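Local coordinates for flavin-nucleotide-binding protein (Azotobacter vinelandii, PDB 6RK0), which binds FAD and heme b and probably serves as a low-potential terminal oxidase associated with the iron-only nitrogenase, at residues R29-Q32 and E33-K36; I123-E126 and A127-A130; K132-N135 and F136-L140; P216-I219 and L220-R223. All coordinates share one frame; numbering follows the deposited sequence. Where two conformers were deposited one is given.

Four local contacts, each made within one continuous run of chain, illustrate how helix ends and helical turns are secured; they follow in series, and none nests in or crosses another. Contact 1 turns the chain from strand 28-29 into helix 32-40. Contact 2 does the same between strand 121-122 and helix 126-140, and contact 3 continues along that helix to the heme. The two touch where I123 CD1 packs on K132 CG. Contact 4 is a 3-10 turn close to the C terminus, and its F222 CB lies against L140 O of contact 3, tying the tail to the end of the heme-lining helix. Contact 1 stays apart from all the others.

Contact 1 of 4, residues R29-Q32 and E33-K36; sequences RYDQ and ETVK
R29, the last residue of strand 28-29, lies against T34, its CB 3.9 Å from T34 CG2 and its side chain crossing that of the threonine at about a right angle. Bends at chi2 and chi3 fold the arginine back so that NE donates to D31 OD1 at 2.9 Å, a salt bridge with the acceptor in the guanidinium plane. Y30 faces the other way, where its OH is bonded to V21 N near the FAD. D31 carries the contact. Its CG sits between the backbone N and the carbonyl carbon (chi1 54°), which swings the carboxylate over the start of the helix. OD2 accepts from T34 OG1 at 2.7 Å on its syn side and from T34 N at 3.1 Å from above the carboxylate plane, both donors on the same face; a water joins OD2 to E33 OE1. With R29 NE holding OD1, the carboxylate is probably fixed in rotation. The backbone carbonyl D31 O takes V35 N at 3.1 Å. Q32 then lies alongside V35, NE2 3.8 Å from V35 CG2 while bonded to I166 O, and Q32 O receives K36 N at 2.9 Å, continuing the i to i+4 pattern begun by V35 N. Together these bonds make an aspartate N-cap: the T34 amide in the first turn of helix 32-40 is capped by a carboxylate that the preceding strand's arginine holds in position.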
loop_
_atom_site.group_PDB
_atom_site.type_symbol
_atom_site.label_atom_id
_atom_site.label_comp_id
_atom_site.label_asym_id
_atom_site.label_seq_id
_atom_site.Cartn_x
_atom_site.Cartn_y
_atom_site.Cartn_z
ATOM N N ARG A 29 -10.742 -11.117 -11.171
ATOM C CA ARG A 29 -11.011 -10.520 -12.480
ATOM C C ARG A 29 -9.713 -10.517 -13.251
ATOM O O ARG A 29 -8.672 -10.136 -12.711
ATOM C CB ARG A 29 -11.529 -9.075 -12.339
ATOM C CG ARG A 29 -12.805 -8.946 -11.562
ATOM C CD ARG A 29 -13.988 -9.371 -12.387
ATOM N NE ARG A 29 -14.174 -8.552 -13.598
ATOM C CZ ARG A 29 -15.258 -7.826 -13.872
ATOM N NH1 ARG A 29 -16.280 -7.766 -13.028
ATOM N NH2 ARG A 29 -15.300 -7.160 -15.010
ATOM N N TYR A 30 -9.781 -10.915 -14.513
ATOM C CA TYR A 30 -8.618 -10.949 -15.376
ATOM C C TYR A 30 -8.766 -10.046 -16.589
ATOM O O TYR A 30 -7.799 -9.893 -17.361
ATOM C CB TYR A 30 -8.321 -12.381 -15.851
ATOM C CG TYR A 30 -8.142 -13.342 -14.706
ATOM C CD1 TYR A 30 -6.981 -13.336 -13.930
ATOM C CD2 TYR A 30 -9.135 -14.252 -14.404
ATOM C CE1 TYR A 30 -6.803 -14.243 -12.876
ATOM C CE2 TYR A 30 -8.984 -15.153 -13.354
ATOM C CZ TYR A 30 -7.801 -15.144 -12.614
ATOM O OH TYR A 30 -7.604 -16.047 -11.601
ATOM N N ASP A 31 -9.955 -9.486 -16.809
ATOM C CA ASP A 31 -10.172 -8.643 -17.972
ATOM C C ASP A 31 -9.323 -7.381 -17.888
ATOM O O ASP A 31 -9.175 -6.760 -16.826
ATOM C CB ASP A 31 -11.648 -8.280 -18.085
ATOM C CG ASP A 31 -12.198 -7.666 -16.821
ATOM O OD1 ASP A 31 -12.242 -8.347 -15.768
ATOM O OD2 ASP A 31 -12.556 -6.476 -16.878
ATOM N N GLN A 32 -8.789 -6.988 -19.041
ATOM C CA GLN A 32 -7.891 -5.839 -19.051
ATOM C C GLN A 32 -8.623 -4.538 -18.714
ATOM O O GLN A 32 -7.991 -3.611 -18.199
ATOM C CB GLN A 32 -7.025 -5.885 -20.314
ATOM C CG GLN A 32 -5.930 -7.076 -20.282
ATOM C CD GLN A 32 -4.638 -6.767 -19.430
ATOM O OE1 GLN A 32 -4.044 -5.715 -19.645
ATOM N NE2 GLN A 32 -4.195 -7.693 -18.495
ATOM N N GLU A 33 -9.945 -4.449 -18.913
ATOM C CA GLU A 33 -10.660 -3.254 -18.475
ATOM C C GLU A 33 -10.537 -3.057 -16.967
ATOM O O GLU A 33 -10.307 -1.937 -16.497
ATOM C CB GLU A 33 -12.130 -3.359 -18.881
ATOM C CG GLU A 33 -12.919 -2.140 -18.509
ATOM C CD GLU A 33 -14.361 -2.210 -18.978
ATOM O OE1 GLU A 33 -14.692 -3.052 -19.860
ATOM O OE2 GLU A 33 -15.166 -1.412 -18.459
ATOM N N THR A 34 -10.684 -4.131 -16.196
ATOM C CA THR A 34 -10.535 -4.040 -14.747
ATOM C C THR A 34 -9.086 -3.752 -14.355
ATOM O O THR A 34 -8.825 -2.913 -13.484
ATOM C CB THR A 34 -11.058 -5.303 -14.068
ATOM O OG1 THR A 34 -12.451 -5.462 -14.377
ATOM C CG2 THR A 34 -10.876 -5.199 -12.535
ATOM N N VAL A 35 -8.135 -4.427 -14.989
ATOM C CA VAL A 35 -6.720 -4.172 -14.708
ATOM C C VAL A 35 -6.427 -2.693 -14.856
ATOM O O VAL A 35 -5.859 -2.049 -13.976
ATOM C CB VAL A 35 -5.829 -5.028 -15.632
ATOM C CG1 VAL A 35 -4.371 -4.648 -15.542
ATOM C CG2 VAL A 35 -6.046 -6.522 -15.374
ATOM N N LYS A 36 -6.792 -2.136 -16.023
ATOM C CA LYS A 36 -6.528 -0.722 -16.301
ATOM C C LYS A 36 -7.268 0.194 -15.339
ATOM O O LYS A 36 -6.728 1.221 -14.913
ATOM C CB LYS A 36 -6.891 -0.384 -17.752
ATOM C CG LYS A 36 -5.964 -1.024 -18.739
ATOM C CD LYS A 36 -6.388 -0.718 -20.184
ATOM C CE LYS A 36 -5.428 -1.327 -21.184
ATOM N NZ LYS A 36 -5.820 -0.895 -22.558
HETATM O O HOH W 1 -14.394 -5.984 -19.246
#

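Contact 2 of 4, residues I123-E126 and A127-A130; sequences ISDE and AVKA
D125 O accepts from K129 N at 2.9 Å and E126 O from A130 N at 3.0 Å, the first two i to i+4 bonds of helix 126-140 as the chain leaves the loop after strand 121-122. The motif is an aspartate N-cap. D125 points CG away from its own backbone N (chi1 -179°), carrying OD1 across the mouth of the helix, where V128 N meets it at 3.1 Å in a nearly straight bond from above the carboxylate plane; A127 N adds a weak one. The negative charge there would probably suit the positive end of the helix dipole. V128 CG2 rests against D125 CG, the two side chains crossing at about a right angle.

In the first turn itself, E126 and K129 run side by side and pair their ends. E126 OE1 takes K129 NZ at 2.8 Å on its syn side, forming a salt bridge, and a water bound to E126 OE2 makes a weak further link to the ammonium. K129 NZ also donates to T159 O, so the buried lysine is held by both strand and helix. Because E157 brings a second carboxylate close to E126 OE2, one of the two acids may be protonated. With a leucine in place of E126, the buried ammonium of K129 would probably lose its carboxylate mate and depend more on T159. From the loop, I123 CG2 packs on K129 CB at 3.9 Å and on V128 CG1 at 4.0 Å.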
loop_
_atom_site.group_PDB
_atom_site.type_symbol
_atom_site.label_atom_id
_atom_site.label_comp_id
_atom_site.label_asym_id
_atom_site.label_seq_id
_atom_site.Cartn_x
_atom_site.Cartn_y
_atom_site.Cartn_z
ATOM N N ILE A 123 14.649 1.608 -19.326
ATOM C CA ILE A 123 14.771 2.475 -20.495
ATOM C C ILE A 123 16.204 2.995 -20.542
ATOM O O ILE A 123 16.606 3.796 -19.703
ATOM C CB ILE A 123 13.771 3.630 -20.420
ATOM C CG1 ILE A 123 12.350 3.110 -20.309
ATOM C CG2 ILE A 123 13.952 4.543 -21.624
ATOM C CD1 ILE A 123 11.337 4.153 -20.340
ATOM N N SER A 124 16.971 2.567 -21.530
ATOM C CA SER A 124 18.348 3.048 -21.671
ATOM C C SER A 124 18.470 4.267 -22.569
ATOM O O SER A 124 19.470 4.987 -22.492
ATOM C CB SER A 124 19.259 1.926 -22.183
ATOM O OG SER A 124 18.790 1.454 -23.426
ATOM N N ASP A 125 17.484 4.497 -23.419
ATOM C CA ASP A 125 17.490 5.628 -24.336
ATOM C C ASP A 125 17.071 6.896 -23.574
ATOM O O ASP A 125 15.946 6.990 -23.062
ATOM C CB ASP A 125 16.508 5.304 -25.446
ATOM C CG ASP A 125 16.448 6.370 -26.461
ATOM O OD1 ASP A 125 16.421 7.571 -26.088
ATOM O OD2 ASP A 125 16.397 6.014 -27.644
ATOM N N GLU A 126 18.002 7.855 -23.436
ATOM C CA GLU A 126 17.755 9.013 -22.583
ATOM C C GLU A 126 16.607 9.875 -23.084
ATOM O O GLU A 126 15.900 10.503 -22.280
ATOM C CB GLU A 126 19.023 9.859 -22.429
ATOM C CG GLU A 126 20.235 9.121 -21.890
ATOM C CD GLU A 126 20.185 8.809 -20.404
ATOM O OE1 GLU A 126 19.305 9.291 -19.673
ATOM O OE2 GLU A 126 21.059 8.024 -19.940
ATOM N N ALA A 127 16.443 9.974 -24.408
ATOM C CA ALA A 127 15.370 10.792 -24.962
ATOM C C ALA A 127 14.015 10.160 -24.674
ATOM O O ALA A 127 13.057 10.861 -24.327
ATOM C CB ALA A 127 15.587 10.995 -26.458
ATOM N N VAL A 128 13.916 8.833 -24.802
ATOM C CA VAL A 128 12.677 8.150 -24.446
ATOM C C VAL A 128 12.387 8.300 -22.961
ATOM O O VAL A 128 11.259 8.587 -22.559
ATOM C CB VAL A 128 12.749 6.675 -24.848
ATOM C CG1 VAL A 128 11.486 5.939 -24.400
ATOM C CG2 VAL A 128 12.894 6.572 -26.379
ATOM N N LYS A 129 13.412 8.170 -22.137
ATOM C CA LYS A 129 13.231 8.304 -20.697
ATOM C C LYS A 129 12.651 9.674 -20.353
ATOM O O LYS A 129 11.711 9.785 -19.560
ATOM C CB LYS A 129 14.588 8.085 -20.046
ATOM C CG LYS A 129 14.561 8.037 -18.560
ATOM C CD LYS A 129 15.999 8.228 -17.972
ATOM C CE LYS A 129 16.990 7.119 -18.274
ATOM N NZ LYS A 129 18.306 7.567 -17.677
ATOM N N ALA A 130 13.181 10.738 -20.967
ATOM C CA ALA A 130 12.682 12.084 -20.683
ATOM C C ALA A 130 11.227 12.237 -21.113
ATOM O O ALA A 130 10.419 12.889 -20.427
ATOM C CB ALA A 130 13.570 13.134 -21.356
HETATM O O HOH W 2 21.226 7.390 -17.436
#

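Contact 3 of 4, residues K132-N135 and F136-L140; sequences KLRN and FVDGL. With HEM (protoporphyrin IX containing Fe), chain C.
F136 N bonds to K132 O at 3.0 Å, V137 N to L133 O at 3.1 Å, D138 N to R134 O at 2.9 Å and G139 N to N135 O at 2.9 Å: an unbroken i to i+4 pattern over the last turns of helix 126-140.

The charged contact is looser. R134 NE and D138 OD2, 3.7 Å apart, make a long and doubtful salt bridge, since R134 takes up two positions and the pairing belongs to one. D138 OD1 accepts from W145 N.

Apolar side chains face the heme. F136 sends CG anti to its backbone N (chi1 175°), which brings CE2 within 3.4 Å of heme C3B and sets vinyl carbon CBB over one face of the ring. L140 CD1 approaches the same vinyl, and V137 CG2 and L133 CD2 meet methyl CMC. These residues line a heme pocket that draws on both subunits, R23 and K172 of the second subunit bonding to the same heme. A water lies on the heme iron at 2.1 Å; H72, the axial ligand, touches the F136 ring at an inclined angle.

The helix lays L133 on strand 159-165, while K132 and F136 face strand 54-65, where F136 stacks on W63 and K132 and N135 engage E65.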
loop_
_atom_site.group_PDB
_atom_site.type_symbol
_atom_site.label_atom_id
_atom_site.label_comp_id
_atom_site.label_asym_id
_atom_site.label_seq_id
_atom_site.Cartn_x
_atom_site.Cartn_y
_atom_site.Cartn_z
ATOM N N LYS A 132 8.992 9.816 -21.150
ATOM C CA LYS A 132 8.170 9.081 -20.188
ATOM C C LYS A 132 8.030 9.858 -18.877
ATOM O O LYS A 132 6.950 9.875 -18.275
ATOM C CB LYS A 132 8.770 7.696 -19.929
ATOM C CG LYS A 132 8.986 6.761 -21.094
ATOM C CD LYS A 132 7.708 6.375 -21.773
ATOM C CE LYS A 132 7.904 5.402 -22.898
ATOM N NZ LYS A 132 6.648 5.370 -23.679
ATOM N N LEU A 133 9.111 10.497 -18.416
ATOM C CA LEU A 133 9.035 11.285 -17.177
ATOM C C LEU A 133 8.089 12.463 -17.318
ATOM O O LEU A 133 7.365 12.798 -16.360
ATOM C CB LEU A 133 10.434 11.740 -16.772
ATOM C CG LEU A 133 11.332 10.595 -16.274
ATOM C CD1 LEU A 133 12.796 11.022 -16.271
ATOM C CD2 LEU A 133 10.900 10.111 -14.854
ATOM N N ARG A 134 8.057 13.110 -18.491
ATOM C CA ARG A 134 7.078 14.176 -18.674
ATOM C C ARG A 134 5.655 13.619 -18.625
ATOM O O ARG A 134 4.758 14.244 -18.045
ATOM C CB ARG A 134 7.343 14.933 -19.983
ATOM C CG ARG A 134 6.297 16.017 -20.244
ATOM C CD ARG A 134 6.679 17.002 -21.349
ATOM N NE ARG A 134 5.710 18.113 -21.429
ATOM C CZ ARG A 134 5.901 19.284 -22.047
ATOM N NH1 ARG A 134 7.029 19.561 -22.727
ATOM N NH2 ARG A 134 4.925 20.196 -22.013
ATOM N N ASN A 135 5.430 12.427 -19.202
ATOM C CA ASN A 135 4.109 11.818 -19.127
ATOM C C ASN A 135 3.721 11.552 -17.677
ATOM O O ASN A 135 2.556 11.725 -17.307
ATOM C CB ASN A 135 4.109 10.500 -19.904
ATOM C CG ASN A 135 4.287 10.672 -21.402
ATOM O OD1 ASN A 135 3.994 11.729 -21.972
ATOM N ND2 ASN A 135 4.746 9.602 -22.058
ATOM N N PHE A 136 4.678 11.115 -16.850
ATOM C CA PHE A 136 4.402 10.882 -15.425
ATOM C C PHE A 136 3.919 12.165 -14.759
ATOM O O PHE A 136 2.859 12.197 -14.115
ATOM C CB PHE A 136 5.698 10.382 -14.796
ATOM C CG PHE A 136 5.694 10.182 -13.303
ATOM C CD1 PHE A 136 4.583 9.721 -12.604
ATOM C CD2 PHE A 136 6.877 10.450 -12.610
ATOM C CE1 PHE A 136 4.678 9.513 -11.206
ATOM C CE2 PHE A 136 6.975 10.212 -11.227
ATOM C CZ PHE A 136 5.859 9.745 -10.549
ATOM N N VAL A 137 4.689 13.247 -14.891
ATOM C CA VAL A 137 4.344 14.483 -14.205
ATOM C C VAL A 137 2.998 15.010 -14.686
ATOM O O VAL A 137 2.145 15.382 -13.873
ATOM C CB VAL A 137 5.478 15.516 -14.417
ATOM C CG1 VAL A 137 5.047 16.911 -13.994
ATOM C CG2 VAL A 137 6.745 15.061 -13.712
ATOM N N ASP A 138 2.798 15.067 -16.005
ATOM C CA ASP A 138 1.564 15.632 -16.524
ATOM C C ASP A 138 0.364 14.729 -16.327
ATOM O O ASP A 138 -0.779 15.208 -16.363
ATOM C CB ASP A 138 1.742 16.003 -18.003
ATOM C CG ASP A 138 2.559 17.265 -18.154
ATOM O OD1 ASP A 138 3.049 17.859 -17.174
ATOM O OD2 ASP A 138 2.686 17.729 -19.312
ATOM N N GLY A 139 0.606 13.436 -16.048
ATOM C CA GLY A 139 -0.471 12.552 -15.640
ATOM C C GLY A 139 -0.964 12.813 -14.231
ATOM O O GLY A 139 -2.102 12.486 -13.901
ATOM N N LEU A 140 -0.125 13.385 -13.380
ATOM C CA LEU A 140 -0.542 13.803 -12.044
ATOM C C LEU A 140 -1.184 15.182 -12.085
ATOM O O LEU A 140 -2.250 15.385 -11.493
ATOM C CB LEU A 140 0.657 13.833 -11.112
ATOM C CG LEU A 140 1.263 12.462 -10.846
ATOM C CD1 LEU A 140 2.539 12.640 -10.072
ATOM C CD2 LEU A 140 0.275 11.556 -10.118
HETATM C CHA HEM C . 13.494 9.622 -6.215
HETATM C CHB HEM C . 8.912 11.021 -6.197
HETATM C CHC HEM C . 9.527 12.964 -10.568
HETATM C CHD HEM C . 14.173 11.829 -10.449
HETATM C C1A HEM C . 12.198 9.861 -5.846
HETATM C C2A HEM C . 11.637 9.431 -4.571
HETATM C C3A HEM C . 10.346 9.810 -4.552
HETATM C C4A HEM C . 10.119 10.481 -5.824
HETATM C CMA HEM C . 9.305 9.647 -3.478
HETATM C CAA HEM C . 12.395 8.718 -3.441
HETATM C CBA HEM C . 13.244 9.682 -2.568
HETATM C CGA HEM C . 13.530 8.981 -1.266
HETATM O O1A HEM C . 12.918 9.312 -0.188
HETATM O O2A HEM C . 14.367 8.020 -1.277
HETATM C C1B HEM C . 8.669 11.695 -7.366
HETATM C C2B HEM C . 7.382 12.205 -7.778
HETATM C C3B HEM C . 7.568 12.730 -8.997
HETATM C C4B HEM C . 8.963 12.568 -9.362
HETATM C CMB HEM C . 6.127 12.094 -6.919
HETATM C CAB HEM C . 6.602 13.420 -9.931
HETATM C CBB HEM C . 5.384 13.841 -9.613
HETATM C C1C HEM C . 10.838 12.821 -10.916
HETATM C C2C HEM C . 11.407 13.282 -12.146
HETATM C C3C HEM C . 12.716 13.016 -12.101
HETATM C C4C HEM C . 12.970 12.353 -10.848
HETATM C CMC HEM C . 10.594 13.904 -13.271
HETATM C CAC HEM C . 13.780 13.323 -13.119
HETATM C CBC HEM C . 13.731 14.468 -13.839
HETATM C C1D HEM C . 14.394 11.081 -9.297
HETATM C C2D HEM C . 15.649 10.500 -8.924
HETATM C C3D HEM C . 15.467 9.883 -7.755
HETATM C C4D HEM C . 14.076 10.073 -7.381
HETATM C CMD HEM C . 16.944 10.580 -9.729
HETATM C CAD HEM C . 16.505 9.174 -6.895
HETATM C CBD HEM C . 17.098 10.153 -5.863
HETATM C CGD HEM C . 18.285 9.532 -5.149
HETATM O O1D HEM C . 18.094 8.798 -4.160
HETATM O O2D HEM C . 19.438 9.755 -5.586
HETATM N NA HEM C . 11.258 10.507 -6.598
HETATM N NB HEM C . 9.623 11.926 -8.323
HETATM N NC HEM C . 11.806 12.263 -10.139
HETATM N ND HEM C . 13.441 10.822 -8.351
HETATM FE FE HEM C . 11.545 11.358 -8.389
HETATM O O HOH W 3 12.040 13.157 -7.396
#

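Contact 4 of 4, residues P216-I219 and L220-R223; sequences PEDI and LKFR
A 3-10 turn near the C terminus links E217 with L220 and D218 with K221, each amide bonding to the carbonyl three residues back. L220 N reaches E217 O at 3.0 Å, K221 N reaches D218 O at 3.0 Å and F222 N reaches I219 O at a longer 3.3 Å; before them I219 N donates to P216 O, so the spacing starts at the proline. All three donors come from well above the carbonyl planes, in keeping with the tight 3-10 winding, K221 N by 63°. A water joins I219 O to F222 O and closes the end of the turn.

The side chains repeat the i to i+3 spacing. K221 leaves CG anti to its carbonyl carbon, runs extended, and bends at chi4 (60°) so that NZ comes back to D218 OD1 at 3.1 Å, nearly in line with the carboxylate C-O bond. K221 CD also lies 3.5 Å from that oxygen, and a second water joins K221 NZ to E217 O. D218 OD2 forms a salt bridge with R147, leaving the aspartate between two positive charges, which would favour its ionised form. Replacing D218 by an alanine removes the carboxylate, which would probably leave K221 and R147 without their shared counter-charge and the lysine end free to turn.

Packing seats the turn: I219 lies on E144 and P203, and L220 on P203, while I219 and F222 both press on I194 in strand 192-200 of the second subunit, placing this turn at the dimer interface beside the end of helix 126-140.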
loop_
_atom_site.group_PDB
_atom_site.type_symbol
_atom_site.label_atom_id
_atom_site.label_comp_id
_atom_site.label_asym_id
_atom_site.label_seq_id
_atom_site.Cartn_x
_atom_site.Cartn_y
_atom_site.Cartn_z
ATOM N N PRO A 216 -1.319 27.373 -10.292
ATOM C CA PRO A 216 -2.103 26.934 -11.456
ATOM C C PRO A 216 -3.379 26.234 -11.009
ATOM O O PRO A 216 -3.367 25.383 -10.113
ATOM C CB PRO A 216 -1.173 25.936 -12.156
ATOM C CG PRO A 216 0.208 26.322 -11.713
ATOM C CD PRO A 216 0.062 26.838 -10.302
ATOM N N GLU A 217 -4.491 26.536 -11.678
ATOM C CA GLU A 217 -5.741 25.861 -11.344
ATOM C C GLU A 217 -5.633 24.357 -11.557
ATOM O O GLU A 217 -6.319 23.585 -10.885
ATOM C CB GLU A 217 -6.890 26.453 -12.168
ATOM C CG GLU A 217 -7.218 27.896 -11.815
ATOM C CD GLU A 217 -8.396 28.431 -12.607
ATOM O OE1 GLU A 217 -8.986 27.649 -13.387
ATOM O OE2 GLU A 217 -8.731 29.629 -12.449
ATOM N N ASP A 218 -4.778 23.932 -12.483
ATOM C CA ASP A 218 -4.613 22.508 -12.746
ATOM C C ASP A 218 -4.119 21.725 -11.529
ATOM O O ASP A 218 -4.302 20.509 -11.505
ATOM C CB ASP A 218 -3.664 22.264 -13.922
ATOM C CG ASP A 218 -4.321 22.518 -15.261
ATOM O OD1 ASP A 218 -5.561 22.317 -15.371
ATOM O OD2 ASP A 218 -3.622 22.931 -16.220
ATOM N N ILE A 219 -3.482 22.376 -10.547
ATOM C CA ILE A 219 -3.093 21.656 -9.324
ATOM C C ILE A 219 -4.302 20.990 -8.692
ATOM O O ILE A 219 -4.185 19.904 -8.104
ATOM C CB ILE A 219 -2.412 22.632 -8.324
ATOM C CG1 ILE A 219 -1.152 23.340 -8.855
ATOM C CG2 ILE A 219 -2.070 21.931 -7.023
ATOM C CD1 ILE A 219 -0.162 22.520 -9.485
ATOM N N LEU A 220 -5.482 21.630 -8.793
ATOM C CA LEU A 220 -6.705 21.117 -8.176
ATOM C C LEU A 220 -7.249 19.900 -8.900
ATOM O O LEU A 220 -8.168 19.255 -8.388
ATOM C CB LEU A 220 -7.792 22.196 -8.081
ATOM C CG LEU A 220 -7.403 23.428 -7.260
ATOM C CD1 LEU A 220 -8.468 24.491 -7.315
ATOM C CD2 LEU A 220 -7.122 23.072 -5.826
ATOM N N LYS A 221 -6.705 19.565 -10.059
ATOM C CA LYS A 221 -7.113 18.377 -10.795
ATOM C C LYS A 221 -6.439 17.091 -10.307
ATOM O O LYS A 221 -6.920 15.995 -10.618
ATOM C CB LYS A 221 -6.891 18.586 -12.291
ATOM C CG LYS A 221 -7.767 19.695 -12.867
ATOM C CD LYS A 221 -7.703 19.739 -14.376
ATOM C CE LYS A 221 -8.713 20.730 -14.947
ATOM N NZ LYS A 221 -8.472 22.122 -14.465
ATOM N N PHE A 222 -5.356 17.183 -9.541
ATOM C CA PHE A 222 -4.750 15.972 -9.005
ATOM C C PHE A 222 -5.765 15.260 -8.108
ATOM O O PHE A 222 -6.384 15.887 -7.244
ATOM C CB PHE A 222 -3.484 16.301 -8.224
ATOM C CG PHE A 222 -2.995 15.142 -7.404
ATOM C CD1 PHE A 222 -2.345 14.059 -7.998
ATOM C CD2 PHE A 222 -3.275 15.075 -6.060
ATOM C CE1 PHE A 222 -1.958 12.966 -7.256
ATOM C CE2 PHE A 222 -2.858 13.979 -5.311
ATOM C CZ PHE A 222 -2.212 12.940 -5.920
ATOM N N ARG A 223 -5.891 13.944 -8.284
ATOM C CA ARG A 223 -6.824 13.140 -7.493
ATOM C C ARG A 223 -6.271 11.733 -7.392
ATOM O O ARG A 223 -5.413 11.347 -8.187
ATOM C CB ARG A 223 -8.223 13.126 -8.132
ATOM C CG ARG A 223 -8.254 12.681 -9.594
ATOM C CD ARG A 223 -8.380 11.166 -9.779
ATOM N NE ARG A 223 -9.497 10.638 -8.979
ATOM C CZ ARG A 223 -9.576 9.410 -8.459
ATOM N NH1 ARG A 223 -8.673 8.473 -8.720
ATOM N NH2 ARG A 223 -10.620 9.108 -7.697
HETATM O O HOH W 4 -8.920 23.312 -11.910
HETATM O O HOH W 5 -5.518 18.415 -6.036
#